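Local structure of peptidase M14, carboxypeptidase A (4XED) at residues A[10-15]-A[91-96]; A[23-28]-A[63-68]; A[42-47]-A[74-79]. The protein comprises, in the crystallised fragment, the calcium-binding PKD domain of an M14-like archaeal peptidase and probably serves as a binding or accessory module beside the catalytic domain. All blocks are in the same frame, centred on the assembly; numbering follows the deposited sequence.

In the fold
The three contacts build a two-sheet beta sandwich. Contact 2 pairs strands 24-29 and 62-66 within one sheet, contact 3 joins the end of strand 38-43 to strand 72-82 in the other, and contact 1 sets an outermost strand of each sheet beside the other. Their centres lie about 10 Å (1 and 2), 9 Å (1 and 3) and 11 Å (2 and 3) apart. Tyr26 OH meets Pro15 O at 2.7 Å, Tyr74 N meets Val95 O at 2.8 Å, and His66 NE2 meets Asp46 OD2 at 2.8 Å. The calcium ion, bound by Asn4, Asp5, Asp32, Asn34, Asp36 and Asp82, is about 13 Å from the side chain of Pro10.

Contact 1 (A[10-15]-A[91-96]); sequences PNVTGP and GTLEVT
Val12 and Leu93 meet where the two sheets of the PKD beta sandwich come together at one margin. Strands 11-13 and 91-96 run almost parallel, with 20° between their directions, yet they belong to different sheets: the first takes its backbone partners from strand 24-29, the second from strand 72-82. Side chains mostly bridge the gap. The two cross obliquely, Val12 CG1 coming within 4.1 Å of Leu93 CB. Leu93 CG is anti to the backbone N (chi1 -174°), and beyond it the CD2 methyl settles against main chain, 3.8 Å from Val12 O and equally near Gly14 N. Valine suits the first position because its compact branched side chain points across to Leu93 while also touching Phe28; leucine, longer, spans to the facing backbone.

At the start of the pair the backbones draw closer, and glycine makes this possible. Gly91 CA approaches Pro10 O at 3.3 Å in a nearly straight CA-H...O contact (157° at the hydrogen), while a CB on residue 91 would lie 1.9 Å from that same oxygen. Pro10 packs its ring on Ser88 as the chain enters the strand. Farther on, Gly14 adopts an extended conformation in which a CB would strike the CD of Pro15, so glycine again fits, here just before Pro15, past the end of strand 11-13.

Val95 closes the other end, its side chain turned to the interior between Tyr26, Trp68 and Val76. Both its methyls rest on a single carbonyl oxygen, that of Pro15, with CG2 at 3.7 Å and CG1 at 3.8 Å, while Tyr26 OH hydrogen-bonds to the same atom.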
# COMPACT_ATOMS: atom_id res chain seq x y z
N PRO A 10 2.12 -3.27 6.63
CA PRO A 10 2.96 -2.86 5.51
C PRO A 10 3.62 -1.51 5.68
O PRO A 10 3.11 -0.61 6.35
CB PRO A 10 1.99 -2.82 4.33
CG PRO A 10 0.91 -3.83 4.71
CD PRO A 10 0.76 -3.63 6.17
N ASN A 11 4.75 -1.39 5.00
CA ASN A 11 5.46 -0.14 4.83
C ASN A 11 5.18 0.41 3.42
O ASN A 11 5.15 -0.34 2.45
CB ASN A 11 6.96 -0.36 5.01
CG ASN A 11 7.33 -0.70 6.41
OD1 ASN A 11 7.42 0.19 7.27
ND2 ASN A 11 7.43 -1.99 6.70
N VAL A 12 5.05 1.74 3.34
CA VAL A 12 4.82 2.47 2.10
C VAL A 12 5.79 3.64 1.99
O VAL A 12 5.77 4.51 2.86
CB VAL A 12 3.38 3.08 2.06
CG1 VAL A 12 3.12 3.75 0.72
CG2 VAL A 12 2.31 2.05 2.43
N THR A 13 6.65 3.67 0.97
CA THR A 13 7.52 4.83 0.78
C THR A 13 7.35 5.39 -0.62
O THR A 13 7.11 4.65 -1.58
CB THR A 13 9.03 4.51 1.07
OG1 THR A 13 9.50 3.51 0.18
CG2 THR A 13 9.22 4.05 2.50
N GLY A 14 7.54 6.69 -0.75
CA GLY A 14 7.50 7.35 -2.04
C GLY A 14 7.33 8.84 -1.78
O GLY A 14 7.40 9.29 -0.63
N PRO A 15 7.17 9.62 -2.86
CA PRO A 15 7.10 11.08 -2.72
C PRO A 15 5.88 11.52 -1.90
O PRO A 15 4.76 11.06 -2.13
CB PRO A 15 6.98 11.56 -4.15
CG PRO A 15 7.37 10.48 -4.97
CD PRO A 15 7.17 9.19 -4.26
N GLY A 91 -0.55 0.35 7.16
CA GLY A 91 0.54 1.30 7.08
C GLY A 91 0.04 2.50 6.31
O GLY A 91 -0.86 2.35 5.47
N THR A 92 0.56 3.69 6.60
CA THR A 92 0.06 4.91 5.98
C THR A 92 1.16 5.89 5.62
O THR A 92 2.20 5.97 6.31
CB THR A 92 -0.99 5.64 6.88
OG1 THR A 92 -0.35 6.40 7.90
CG2 THR A 92 -1.98 4.67 7.52
N LEU A 93 0.92 6.63 4.54
CA LEU A 93 1.79 7.71 4.08
C LEU A 93 0.92 8.83 3.56
O LEU A 93 0.09 8.62 2.68
CB LEU A 93 2.69 7.21 2.95
CG LEU A 93 3.77 8.17 2.46
CD1 LEU A 93 4.84 8.45 3.51
CD2 LEU A 93 4.41 7.66 1.18
N GLU A 94 1.16 10.04 4.06
CA GLU A 94 0.40 11.22 3.63
C GLU A 94 1.10 11.90 2.44
O GLU A 94 2.27 12.29 2.53
CB GLU A 94 0.26 12.17 4.81
CG GLU A 94 -0.44 13.44 4.53
CD GLU A 94 -0.06 14.53 5.54
OE1 GLU A 94 1.02 15.18 5.38
OE2 GLU A 94 -0.85 14.71 6.49
N VAL A 95 0.36 12.07 1.35
CA VAL A 95 0.89 12.65 0.12
C VAL A 95 0.13 13.94 -0.19
O VAL A 95 -1.10 13.94 -0.32
CB VAL A 95 0.69 11.67 -1.02
CG1 VAL A 95 1.18 12.24 -2.32
CG2 VAL A 95 1.45 10.36 -0.72
N THR A 96 0.87 15.04 -0.31
CA THR A 96 0.29 16.36 -0.57
C THR A 96 0.45 16.74 -2.05
O THR A 96 1.52 16.65 -2.61
CB THR A 96 0.94 17.42 0.33
OG1 THR A 96 0.75 17.04 1.70
CG2 THR A 96 0.33 18.77 0.10

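Contact 2 (A[23-28]-A[63-68])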
# COMPACT_ATOMS: atom_id res chain seq x y z
N THR A 23 2.74 11.49 -12.41
CA THR A 23 2.67 10.12 -11.91
C THR A 23 3.84 9.86 -10.97
O THR A 23 4.96 10.24 -11.28
CB THR A 23 2.74 9.13 -13.07
OG1 THR A 23 1.69 9.43 -14.00
CG2 THR A 23 2.66 7.70 -12.55
N TYR A 24 3.57 9.24 -9.82
CA TYR A 24 4.60 8.95 -8.80
C TYR A 24 4.58 7.49 -8.39
O TYR A 24 3.53 6.85 -8.43
CB TYR A 24 4.40 9.86 -7.58
CG TYR A 24 4.60 11.34 -7.91
CD1 TYR A 24 5.88 11.89 -8.11
CD2 TYR A 24 3.51 12.18 -8.02
CE1 TYR A 24 6.05 13.22 -8.42
CE2 TYR A 24 3.67 13.52 -8.35
CZ TYR A 24 4.95 14.02 -8.54
OH TYR A 24 5.09 15.36 -8.84
N ASN A 25 5.74 6.97 -8.01
CA ASN A 25 5.92 5.56 -7.64
C ASN A 25 5.98 5.36 -6.15
O ASN A 25 6.69 6.06 -5.44
CB ASN A 25 7.25 5.04 -8.21
CG ASN A 25 7.27 5.02 -9.69
OD1 ASN A 25 6.34 4.53 -10.31
ND2 ASN A 25 8.33 5.53 -10.27
N TYR A 26 5.23 4.36 -5.68
CA TYR A 26 5.18 3.97 -4.27
C TYR A 26 5.63 2.52 -4.10
O TYR A 26 5.20 1.65 -4.84
CB TYR A 26 3.75 4.25 -3.70
CG TYR A 26 3.52 5.74 -3.74
CD1 TYR A 26 3.91 6.56 -2.70
CD2 TYR A 26 3.03 6.35 -4.88
CE1 TYR A 26 3.85 7.93 -2.79
CE2 TYR A 26 2.93 7.75 -4.99
CZ TYR A 26 3.36 8.52 -3.95
OH TYR A 26 3.27 9.90 -4.09
N THR A 27 6.48 2.33 -3.10
CA THR A 27 7.04 1.03 -2.79
C THR A 27 6.33 0.48 -1.56
O THR A 27 6.24 1.16 -0.53
CB THR A 27 8.54 1.16 -2.51
OG1 THR A 27 9.19 1.68 -3.67
CG2 THR A 27 9.12 -0.18 -2.13
N PHE A 28 5.81 -0.75 -1.68
CA PHE A 28 5.04 -1.40 -0.62
C PHE A 28 5.75 -2.68 -0.24
O PHE A 28 6.16 -3.46 -1.12
CB PHE A 28 3.63 -1.76 -1.10
CG PHE A 28 2.80 -0.57 -1.50
CD1 PHE A 28 2.90 -0.02 -2.77
CD2 PHE A 28 1.89 0.01 -0.63
CE1 PHE A 28 2.15 1.09 -3.15
CE2 PHE A 28 1.14 1.12 -1.01
CZ PHE A 28 1.29 1.63 -2.29
N ILE A 63 6.06 -2.30 -6.35
CA ILE A 63 6.04 -0.88 -6.66
C ILE A 63 4.86 -0.60 -7.55
O ILE A 63 4.73 -1.20 -8.62
CB ILE A 63 7.39 -0.40 -7.26
CG1 ILE A 63 8.51 -0.71 -6.22
CG2 ILE A 63 7.30 1.04 -7.66
CD1 ILE A 63 9.94 -0.57 -6.57
N PHE A 64 3.97 0.30 -7.12
CA PHE A 64 2.83 0.75 -7.90
C PHE A 64 2.81 2.24 -8.02
O PHE A 64 3.14 2.93 -7.06
CB PHE A 64 1.53 0.29 -7.25
CG PHE A 64 1.42 -1.18 -7.12
CD1 PHE A 64 1.44 -2.01 -8.23
CD2 PHE A 64 1.31 -1.73 -5.87
CE1 PHE A 64 1.34 -3.39 -8.08
CE2 PHE A 64 1.20 -3.08 -5.71
CZ PHE A 64 1.23 -3.92 -6.81
N SER A 65 2.43 2.74 -9.19
CA SER A 65 2.36 4.16 -9.42
C SER A 65 0.93 4.68 -9.34
O SER A 65 -0.02 3.92 -9.48
CB SER A 65 2.99 4.51 -10.77
OG SER A 65 2.33 3.87 -11.85
N HIS A 66 0.79 5.97 -9.10
CA HIS A 66 -0.52 6.61 -9.02
C HIS A 66 -0.34 8.06 -9.42
O HIS A 66 0.75 8.62 -9.31
CB HIS A 66 -1.14 6.47 -7.63
CG HIS A 66 -2.59 6.81 -7.58
ND1 HIS A 66 -3.56 6.03 -8.19
CD2 HIS A 66 -3.26 7.84 -7.01
CE1 HIS A 66 -4.75 6.57 -8.00
NE2 HIS A 66 -4.60 7.66 -7.26
N THR A 67 -1.45 8.63 -9.90
CA THR A 67 -1.53 10.04 -10.25
C THR A 67 -2.78 10.61 -9.57
O THR A 67 -3.84 9.97 -9.60
CB THR A 67 -1.66 10.22 -11.80
OG1 THR A 67 -0.60 9.52 -12.44
CG2 THR A 67 -1.58 11.64 -12.18
N TRP A 68 -2.65 11.76 -8.92
CA TRP A 68 -3.80 12.45 -8.33
C TRP A 68 -4.14 13.66 -9.22
O TRP A 68 -3.26 14.44 -9.60
CB TRP A 68 -3.48 12.93 -6.92
CG TRP A 68 -3.30 11.81 -5.91
CD1 TRP A 68 -4.27 11.32 -5.08
CD2 TRP A 68 -2.11 11.08 -5.60
NE1 TRP A 68 -3.77 10.33 -4.28
CE2 TRP A 68 -2.44 10.16 -4.58
CE3 TRP A 68 -0.80 11.09 -6.09
CZ2 TRP A 68 -1.51 9.25 -4.05
CZ3 TRP A 68 0.11 10.20 -5.55
CH2 TRP A 68 -0.26 9.31 -4.53
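Tyr26 and Trp68 reach toward each other tip to tip, their ring planes 89° apart. Tyr26 CE2 lies in the plane of the indole at its edge, 3.6 Å from Trp68 CH2, and at the edge of the phenol, near its plane, is Phe64 O. One face of Trp68 carries His66 CD2, which sits 3.4 Å above the ring plane over its centre. Trp68 also stacks with Tyr74, on a strand of the facing sheet, and His66 with Trp44, in the turn that follows strand 38-43. Farther along, the side chains of Phe28 and Phe64 cross at about a right angle, touching obliquely through Phe28 CD1 and Phe64 CD2 at 3.9 Å with their ring planes 46° apart.

Beneath the rings is a regular antiparallel pairing. Tyr24 with His66 and Tyr26 with Phe64 are hydrogen-bonded pairs, each joined by two N-H...O bonds. The side chains of these four residues share the inward face of the sheet. Asn25, Ser65, Thr27 and Ile63 occupy the other, where asparagine, serine and threonine suit the solvent side. Ile63 is the apolar exception: it lies beside Thr27, its CG1 3.6 Å from Thr27 OG1 with CD1 close by, and its CG2 rests against Asn25 CB. Beyond the paired residues, Thr23 OG1 and Thr67 OG1 meet at 2.8 Å, a possible hydrogen bond.

The aromatic side combines large nonpolar surfaces with polar rims, and several of the polar atoms have partners: Tyr24 OH bonds with Asn19 N, His66 NE2 with Asp46 OD2, and Trp68 NE1 with Trp44 O. The last two bonds, off the CB-CG axis, are likely to hold their rings in orientation, and Pro15 to keep the tip of Tyr26 in place.

Contact 3 (A[42-47]-A[74-79]). With EDO (1,2-ethanediol), chain C.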
# COMPACT_ATOMS: atom_id res chain seq x y z
N ILE A 42 -4.72 -1.63 -1.01
CA ILE A 42 -4.18 -0.27 -1.02
C ILE A 42 -5.32 0.72 -1.26
O ILE A 42 -6.12 0.56 -2.19
CB ILE A 42 -3.13 -0.14 -2.13
CG1 ILE A 42 -1.96 -1.11 -1.87
CG2 ILE A 42 -2.66 1.31 -2.29
CD1 ILE A 42 -1.05 -1.26 -3.06
N GLU A 43 -5.34 1.78 -0.45
CA GLU A 43 -6.17 2.97 -0.66
C GLU A 43 -5.26 4.10 -1.10
O GLU A 43 -4.27 4.39 -0.43
CB GLU A 43 -6.86 3.39 0.63
CG GLU A 43 -7.86 2.42 1.16
CD GLU A 43 -8.42 2.84 2.50
OE1 GLU A 43 -7.85 3.74 3.16
OE2 GLU A 43 -9.45 2.26 2.90
N TRP A 44 -5.56 4.74 -2.22
CA TRP A 44 -4.76 5.88 -2.66
C TRP A 44 -5.21 7.21 -2.01
O TRP A 44 -4.60 8.26 -2.24
CB TRP A 44 -4.80 6.00 -4.18
CG TRP A 44 -4.12 4.86 -4.89
CD1 TRP A 44 -4.70 3.89 -5.64
CD2 TRP A 44 -2.72 4.57 -4.90
NE1 TRP A 44 -3.77 3.01 -6.11
CE2 TRP A 44 -2.53 3.40 -5.67
CE3 TRP A 44 -1.58 5.18 -4.32
CZ2 TRP A 44 -1.26 2.86 -5.92
CZ3 TRP A 44 -0.33 4.63 -4.54
CH2 TRP A 44 -0.19 3.48 -5.33
N GLY A 45 -6.28 7.16 -1.23
CA GLY A 45 -6.76 8.31 -0.48
C GLY A 45 -7.76 9.19 -1.22
O GLY A 45 -8.27 10.15 -0.65
N ASP A 46 -8.02 8.85 -2.49
CA ASP A 46 -8.85 9.63 -3.38
C ASP A 46 -10.07 8.85 -3.84
O ASP A 46 -10.76 9.28 -4.74
CB ASP A 46 -8.03 10.09 -4.60
CG ASP A 46 -7.38 8.95 -5.34
OD1 ASP A 46 -7.59 7.77 -4.98
OD2 ASP A 46 -6.68 9.25 -6.34
N GLY A 47 -10.32 7.70 -3.21
CA GLY A 47 -11.41 6.80 -3.58
C GLY A 47 -10.97 5.59 -4.40
O GLY A 47 -11.69 4.61 -4.47
N TYR A 74 -3.65 13.49 0.65
CA TYR A 74 -4.17 12.14 0.45
C TYR A 74 -3.48 11.16 1.39
O TYR A 74 -2.25 11.09 1.44
CB TYR A 74 -3.96 11.74 -1.02
CG TYR A 74 -4.72 12.66 -1.97
CD1 TYR A 74 -6.07 12.45 -2.20
CD2 TYR A 74 -4.09 13.69 -2.66
CE1 TYR A 74 -6.77 13.27 -3.04
CE2 TYR A 74 -4.79 14.50 -3.51
CZ TYR A 74 -6.13 14.27 -3.70
OH TYR A 74 -6.89 15.03 -4.54
N VAL A 75 -4.28 10.36 2.07
CA VAL A 75 -3.73 9.36 2.97
C VAL A 75 -3.67 8.03 2.24
O VAL A 75 -4.70 7.36 2.04
CB VAL A 75 -4.54 9.24 4.25
CG1 VAL A 75 -3.85 8.30 5.18
CG2 VAL A 75 -4.71 10.61 4.90
N VAL A 76 -2.47 7.67 1.78
CA VAL A 76 -2.27 6.39 1.13
C VAL A 76 -2.16 5.34 2.26
O VAL A 76 -1.40 5.55 3.22
CB VAL A 76 -1.00 6.39 0.29
CG1 VAL A 76 -0.72 5.03 -0.29
CG2 VAL A 76 -1.10 7.45 -0.79
N ARG A 77 -2.91 4.25 2.17
CA ARG A 77 -2.86 3.22 3.20
C ARG A 77 -2.73 1.86 2.54
O ARG A 77 -3.25 1.63 1.43
CB ARG A 77 -4.11 3.25 4.09
CG ARG A 77 -4.39 4.61 4.70
CD ARG A 77 -5.27 4.45 5.93
NE ARG A 77 -6.56 3.85 5.62
CZ ARG A 77 -7.42 3.43 6.53
NH1 ARG A 77 -7.17 3.56 7.82
NH2 ARG A 77 -8.56 2.91 6.14
N ALA A 78 -2.05 0.95 3.24
CA ALA A 78 -1.93 -0.41 2.77
C ALA A 78 -2.03 -1.38 3.92
O ALA A 78 -1.41 -1.20 4.96
CB ALA A 78 -0.63 -0.62 2.02
N LYS A 79 -2.81 -2.44 3.71
CA LYS A 79 -2.86 -3.60 4.63
C LYS A 79 -2.61 -4.87 3.82
O LYS A 79 -2.65 -4.82 2.58
CB LYS A 79 -4.17 -3.65 5.41
CG LYS A 79 -5.39 -3.86 4.56
CD LYS A 79 -6.68 -3.96 5.38
CE LYS A 79 -7.92 -3.89 4.46
NZ LYS A 79 -9.18 -4.20 5.23
C1 EDO C . -11.83 -3.15 2.95
O1 EDO C . -11.21 -4.36 3.33
C2 EDO C . -11.10 -2.01 3.64
O2 EDO C . -11.97 -0.88 3.74
O HOH W 1 -7.23 6.39 2.74
O HOH W 2 -7.13 10.83 1.76
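Glu43 and Arg77 form an antiparallel hydrogen-bonded pair, Glu43 N to Arg77 O at 2.8 Å and Arg77 N to Glu43 O at 2.9 Å, before the first strand ends in a Gly-Asp-Gly turn resembling the end of the family's Trp-Asp-Phe-Gly-Asp-Gly motif. Their side chains lie side by side. Glu43 OE1 takes both NE (2.8 Å) and NH2 (3.2 Å) of Arg77 on one face of the carboxylate, whose plane is 30° from the guanidinium; a bend at chi3 (-60°) brings NE there. Water bridges Glu43 OE1 to Val75 O. On the side of Ile42 and Ala78, Trp44 and Val76 lie alongside each other, CE3 to CG1 at 4.1 Å. Gly45 has a positive phi (89°) that suits glycine, and a CB would strike Val75 N; its carbonyl oxygen meets the edge of the Tyr74 ring, 3.5 Å from CD1.

An alanine in place of Arg77 would probably leave the Glu43 carboxylate without its charged mate and freer to turn, and Trp90 without its cation-pi partner. The salt bridge thus ties the two strands together on the Glu43-Arg77 face, and the doubly gripped OE1 would probably favour an ionised Glu43.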